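Local structure of putative NAD dependent dehydrogenase (Micromonospora echinospora, 6NOR) at residues A[75-80]-A[103-108]; A[156-161]-A[270-275]. The protein binds NAD and probably works as an oxidoreductase in the biosynthesis of the antibiotic gentamicin. All blocks are in the same frame, centred on the assembly; numbering follows the deposited sequence.

Contact 1. Residues A[75-80]-A[103-108]; sequences TTLDEA and AQVIAA
Gln104 meets two successive residues with one carboxamide, Leu77 over its flat face and Asp78 beyond its nitrogen. The methyl CD2 of Leu77 sits almost straight above the amide plane, 3.5 Å from Gln104 OE1 and 3.6 Å from Gln104 CD, so an apolar group lies against the flat of a polar one. Beyond the amide nitrogen lies the carboxylate: Gln104 NE2 is 3.0 Å from Asp78 OD1, which lies close to the extension of the amide C–N bond, while Asp78 OD2 is 3.7 Å from the same nitrogen. Carboxylate and amide planes are turned 55° against each other, and the two side chains cross at about a right angle. Gln104 spans the gap because CG lies anti to the backbone N (chi1 -177°) and the chain stays extended beyond it. Leu77 reaches out from the opposite direction, and its CD2 also approaches Val105 CG2, at 4.3 Å, a looser apolar touch on the more buried side. Replacing Gln104 with an alanine would probably strip Leu77 CD2 of its amide cover and take a polar neighbour from the Asp78 carboxylate, with little but the touch on Val105 joining the two helices here. Behind this first shell, the bond from Glu79 N to Thr76 O (3.0 Å) shapes the first turn of helix 77-81, and Thr74 OG1 bonds both Thr76 N and Glu79 OE2. On the other side Val105 and Ile106 rest on Val112 of strand 111-114. The Leu77 side chain is about 7 Å from the bound NAD. The arrangement belongs to the NAD-binding Rossmann fold, where helix 77-81, in the crossover from strand 72-74 to strand 86-91, comes alongside helix 98-107.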
loop_
_atom_site.group_PDB
_atom_site.type_symbol
_atom_site.label_atom_id
_atom_site.label_comp_id
_atom_site.label_asym_id
_atom_site.label_seq_id
_atom_site.Cartn_x
_atom_site.Cartn_y
_atom_site.Cartn_z
ATOM N N THR A 75 30.255 -38.650 1.878
ATOM C CA THR A 75 29.955 -38.468 0.473
ATOM C C THR A 75 29.155 -39.653 -0.016
ATOM O O THR A 75 28.731 -39.699 -1.158
ATOM C CB THR A 75 31.232 -38.310 -0.369
ATOM O OG1 THR A 75 32.085 -39.430 -0.143
ATOM C CG2 THR A 75 31.976 -37.058 0.028
ATOM N N THR A 76 28.918 -40.598 0.874
ATOM C CA THR A 76 28.229 -41.834 0.540
ATOM C C THR A 76 26.948 -41.956 1.330
ATOM O O THR A 76 26.983 -42.108 2.543
ATOM C CB THR A 76 29.101 -43.075 0.851
ATOM O OG1 THR A 76 30.411 -42.900 0.310
ATOM C CG2 THR A 76 28.478 -44.329 0.289
ATOM N N LEU A 77 25.820 -41.922 0.640
ATOM C CA LEU A 77 24.527 -42.104 1.276
ATOM C C LEU A 77 24.479 -43.378 2.121
ATOM O O LEU A 77 23.806 -43.434 3.143
ATOM C CB LEU A 77 23.417 -42.122 0.212
ATOM C CG LEU A 77 22.006 -42.305 0.766
ATOM C CD1 LEU A 77 21.655 -41.139 1.676
ATOM C CD2 LEU A 77 20.977 -42.445 -0.345
ATOM N N ASP A 78 25.223 -44.395 1.705
ATOM C CA ASP A 78 25.179 -45.687 2.373
ATOM C C ASP A 78 25.811 -45.665 3.750
ATOM O O ASP A 78 25.426 -46.441 4.617
ATOM C CB ASP A 78 25.858 -46.750 1.510
ATOM C CG ASP A 78 24.882 -47.444 0.576
ATOM O OD1 ASP A 78 23.715 -47.639 0.981
ATOM O OD2 ASP A 78 25.274 -47.784 -0.562
ATOM N N GLU A 79 26.778 -44.782 3.955
ATOM C CA GLU A 79 27.404 -44.677 5.257
ATOM C C GLU A 79 26.376 -44.182 6.284
ATOM O O GLU A 79 26.265 -44.731 7.377
ATOM C CB GLU A 79 28.622 -43.754 5.202
ATOM C CG GLU A 79 29.414 -43.745 6.490
ATOM C CD GLU A 79 30.740 -43.020 6.378
ATOM O OE1 GLU A 79 31.522 -43.065 7.346
ATOM O OE2 GLU A 79 31.004 -42.403 5.331
ATOM N N ALA A 80 25.597 -43.173 5.906
ATOM C CA ALA A 80 24.576 -42.619 6.786
ATOM C C ALA A 80 23.457 -43.611 7.031
ATOM O O ALA A 80 22.869 -43.631 8.107
ATOM C CB ALA A 80 24.003 -41.320 6.199
ATOM N N ALA A 103 14.271 -43.380 -3.300
ATOM C CA ALA A 103 13.930 -44.795 -3.456
ATOM C C ALA A 103 14.840 -45.658 -2.582
ATOM O O ALA A 103 14.412 -46.638 -1.998
ATOM C CB ALA A 103 14.035 -45.221 -4.903
ATOM N N GLN A 104 16.100 -45.268 -2.492
ATOM C CA GLN A 104 17.066 -45.995 -1.675
ATOM C C GLN A 104 16.829 -45.767 -0.168
ATOM O O GLN A 104 16.973 -46.680 0.634
ATOM C CB GLN A 104 18.477 -45.581 -2.060
ATOM C CG GLN A 104 19.566 -46.317 -1.329
ATOM C CD GLN A 104 20.944 -45.799 -1.684
ATOM O OE1 GLN A 104 21.119 -45.085 -2.681
ATOM N NE2 GLN A 104 21.932 -46.152 -0.866
ATOM N N VAL A 105 16.457 -44.550 0.207
ATOM C CA VAL A 105 16.148 -44.241 1.597
ATOM C C VAL A 105 14.929 -45.017 2.063
ATOM O O VAL A 105 14.894 -45.543 3.160
ATOM C CB VAL A 105 15.890 -42.728 1.791
ATOM C CG1 VAL A 105 15.307 -42.451 3.162
ATOM C CG2 VAL A 105 17.179 -41.947 1.593
ATOM N N ILE A 106 13.924 -45.082 1.205
ATOM C CA ILE A 106 12.714 -45.809 1.492
ATOM C C ILE A 106 12.976 -47.310 1.575
ATOM O O ILE A 106 12.453 -47.985 2.437
ATOM C CB ILE A 106 11.652 -45.508 0.430
ATOM C CG1 ILE A 106 11.097 -44.097 0.664
ATOM C CG2 ILE A 106 10.537 -46.536 0.461
ATOM C CD1 ILE A 106 10.234 -43.590 -0.460
ATOM N N ALA A 107 13.806 -47.822 0.682
ATOM C CA ALA A 107 14.085 -49.252 0.658
ATOM C C ALA A 107 14.848 -49.676 1.919
ATOM O O ALA A 107 14.718 -50.805 2.385
ATOM C CB ALA A 107 14.859 -49.618 -0.591
ATOM N N ALA A 108 15.609 -48.745 2.486
ATOM C CA ALA A 108 16.370 -48.992 3.709
ATOM C C ALA A 108 15.499 -48.783 4.934
ATOM O O ALA A 108 15.980 -48.828 6.063
ATOM C CB ALA A 108 17.593 -48.081 3.771
#

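Contact 2. Residues A[156-161]-A[270-275]; sequences ELAADR and GLVTAD
Val272 pushes one methyl, CG2, against the chain at Leu157 and Ala158, and this single branch makes all the close approaches. The apolar part is small: CG2 lies 3.9 Å from Leu157 CB and 4.5 Å from Ala158 CB. It also rests on the backbone, 4.0 Å from Ala158 N, so the methyl packs against the main chain as much as against side chains. CG2 is placed there by a rotation that sets it anti to the carbonyl carbon of Val272, with CG1 anti to the backbone N (chi1 -178°).

Polar bonds lie within each side rather than between Val272 and its partners. In 156-161, a type I turn from Leu157 to Asp160 is closed by the bond from Asp160 N to Leu157 O (3.2 Å). Asp160 then N-caps the following helix through OD1 on Ala163 N, while its OD2 accepts a bond from Gly291 N of a second subunit.

Around them, Val272 also touches Ala154 of helix 149-157 and pairs through its backbone with Val265 of strand 260-267. Along its other edge, strand 270-275 forms an antiparallel ladder with a strand of the second subunit, continuing the sheet across the interface.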
loop_
_atom_site.group_PDB
_atom_site.type_symbol
_atom_site.label_atom_id
_atom_site.label_comp_id
_atom_site.label_asym_id
_atom_site.label_seq_id
_atom_site.Cartn_x
_atom_site.Cartn_y
_atom_site.Cartn_z
ATOM N N GLU A 156 -8.019 -19.914 5.358
ATOM C CA GLU A 156 -9.179 -19.964 6.249
ATOM C C GLU A 156 -10.299 -18.998 5.832
ATOM O O GLU A 156 -11.471 -19.368 5.849
ATOM C CB GLU A 156 -8.739 -19.669 7.687
ATOM C CG GLU A 156 -9.860 -19.620 8.700
ATOM C CD GLU A 156 -9.412 -19.043 10.038
ATOM O OE1 GLU A 156 -10.255 -18.941 10.956
ATOM O OE2 GLU A 156 -8.218 -18.689 10.170
ATOM N N LEU A 157 -9.945 -17.772 5.443
ATOM C CA LEU A 157 -10.948 -16.812 4.944
ATOM C C LEU A 157 -11.463 -17.201 3.582
ATOM O O LEU A 157 -12.599 -16.921 3.254
ATOM C CB LEU A 157 -10.388 -15.379 4.861
ATOM C CG LEU A 157 -9.777 -14.867 6.166
ATOM C CD1 LEU A 157 -9.200 -13.503 6.012
ATOM C CD2 LEU A 157 -10.805 -14.886 7.259
ATOM N N ALA A 158 -10.615 -17.818 2.767
ATOM C CA ALA A 158 -11.050 -18.218 1.433
ATOM C C ALA A 158 -12.026 -19.391 1.500
ATOM O O ALA A 158 -12.624 -19.775 0.501
ATOM C CB ALA A 158 -9.846 -18.573 0.555
ATOM N N ALA A 159 -12.190 -19.959 2.684
ATOM C CA ALA A 159 -13.051 -21.112 2.826
ATOM C C ALA A 159 -14.389 -20.698 3.428
ATOM O O ALA A 159 -15.251 -21.526 3.672
ATOM C CB ALA A 159 -12.360 -22.187 3.676
ATOM N N ASP A 160 -14.559 -19.403 3.660
ATOM C CA ASP A 160 -15.830 -18.880 4.140
ATOM C C ASP A 160 -16.790 -18.766 2.952
ATOM O O ASP A 160 -16.686 -17.862 2.142
ATOM C CB ASP A 160 -15.618 -17.538 4.832
ATOM C CG ASP A 160 -16.852 -17.054 5.572
ATOM O OD1 ASP A 160 -17.971 -17.271 5.068
ATOM O OD2 ASP A 160 -16.698 -16.446 6.652
ATOM N N ARG A 161 -17.709 -19.710 2.833
ATOM C CA ARG A 161 -18.541 -19.770 1.647
ATOM C C ARG A 161 -19.612 -18.707 1.646
ATOM O O ARG A 161 -19.949 -18.172 0.605
ATOM C CB ARG A 161 -19.173 -21.148 1.514
ATOM C CG ARG A 161 -18.248 -22.268 1.914
ATOM C CD ARG A 161 -18.678 -23.570 1.291
ATOM N NE ARG A 161 -18.824 -23.425 -0.153
ATOM C CZ ARG A 161 -19.249 -24.392 -0.959
ATOM N NH1 ARG A 161 -19.572 -25.577 -0.455
ATOM N NH2 ARG A 161 -19.350 -24.175 -2.267
ATOM N N GLY A 270 -17.281 -12.002 -2.534
ATOM C CA GLY A 270 -16.100 -11.540 -1.824
ATOM C C GLY A 270 -14.782 -11.980 -2.438
ATOM O O GLY A 270 -14.770 -12.680 -3.441
ATOM N N LEU A 271 -13.674 -11.554 -1.835
ATOM C CA LEU A 271 -12.353 -11.938 -2.308
ATOM C C LEU A 271 -11.340 -11.959 -1.180
ATOM O O LEU A 271 -11.537 -11.330 -0.150
ATOM C CB LEU A 271 -11.881 -10.996 -3.421
ATOM C CG LEU A 271 -11.643 -9.518 -3.096
ATOM C CD1 LEU A 271 -10.243 -9.271 -2.552
ATOM C CD2 LEU A 271 -11.918 -8.649 -4.322
ATOM N N VAL A 272 -10.254 -12.702 -1.379
ATOM C CA VAL A 272 -9.172 -12.748 -0.417
ATOM C C VAL A 272 -7.835 -12.662 -1.150
ATOM O O VAL A 272 -7.653 -13.321 -2.151
ATOM C CB VAL A 272 -9.214 -14.030 0.435
ATOM C CG1 VAL A 272 -8.100 -14.021 1.467
ATOM C CG2 VAL A 272 -10.534 -14.172 1.131
ATOM N N THR A 273 -6.916 -11.825 -0.671
ATOM C CA THR A 273 -5.575 -11.754 -1.242
ATOM C C THR A 273 -4.549 -11.758 -0.147
ATOM O O THR A 273 -4.849 -11.401 0.987
ATOM C CB THR A 273 -5.323 -10.488 -2.125
ATOM O OG1 THR A 273 -5.259 -9.321 -1.303
ATOM C CG2 THR A 273 -6.391 -10.318 -3.222
ATOM N N ALA A 274 -3.335 -12.169 -0.490
ATOM C CA ALA A 274 -2.250 -12.211 0.471
ATOM C C ALA A 274 -0.940 -12.054 -0.270
ATOM O O ALA A 274 -0.770 -12.558 -1.366
ATOM C CB ALA A 274 -2.275 -13.501 1.278
ATOM N N ASP A 275 -0.026 -11.330 0.347
ATOM C CA ASP A 275 1.236 -10.974 -0.255
ATOM C C ASP A 275 2.353 -11.305 0.719
ATOM O O ASP A 275 2.445 -10.713 1.795
ATOM C CB ASP A 275 1.221 -9.481 -0.606
ATOM C CG ASP A 275 2.399 -9.051 -1.431
ATOM O OD1 ASP A 275 3.505 -9.605 -1.255
ATOM O OD2 ASP A 275 2.221 -8.122 -2.250
#

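In the fold
The two contacts lie on opposite sides of the chain's centre, with nearest atoms about 30 Å apart, and share no helix or strand. Contact 1 joins two helices of the nucleotide-binding domain and is partly open, which suits its mixture of amide, carboxylate and methyl groups; no other subunit touches its segments. Contact 2 joins segment 156-161 to an edge strand of the C-terminal domain's sheet. Its touching residues are all buried and wholly apolar in their side chains, and a neighbouring subunit reaches both segments. Thus the first is local packing within a Rossmann domain near the cofactor, the second a buried seam beside an assembly interface, away from the annotated sites.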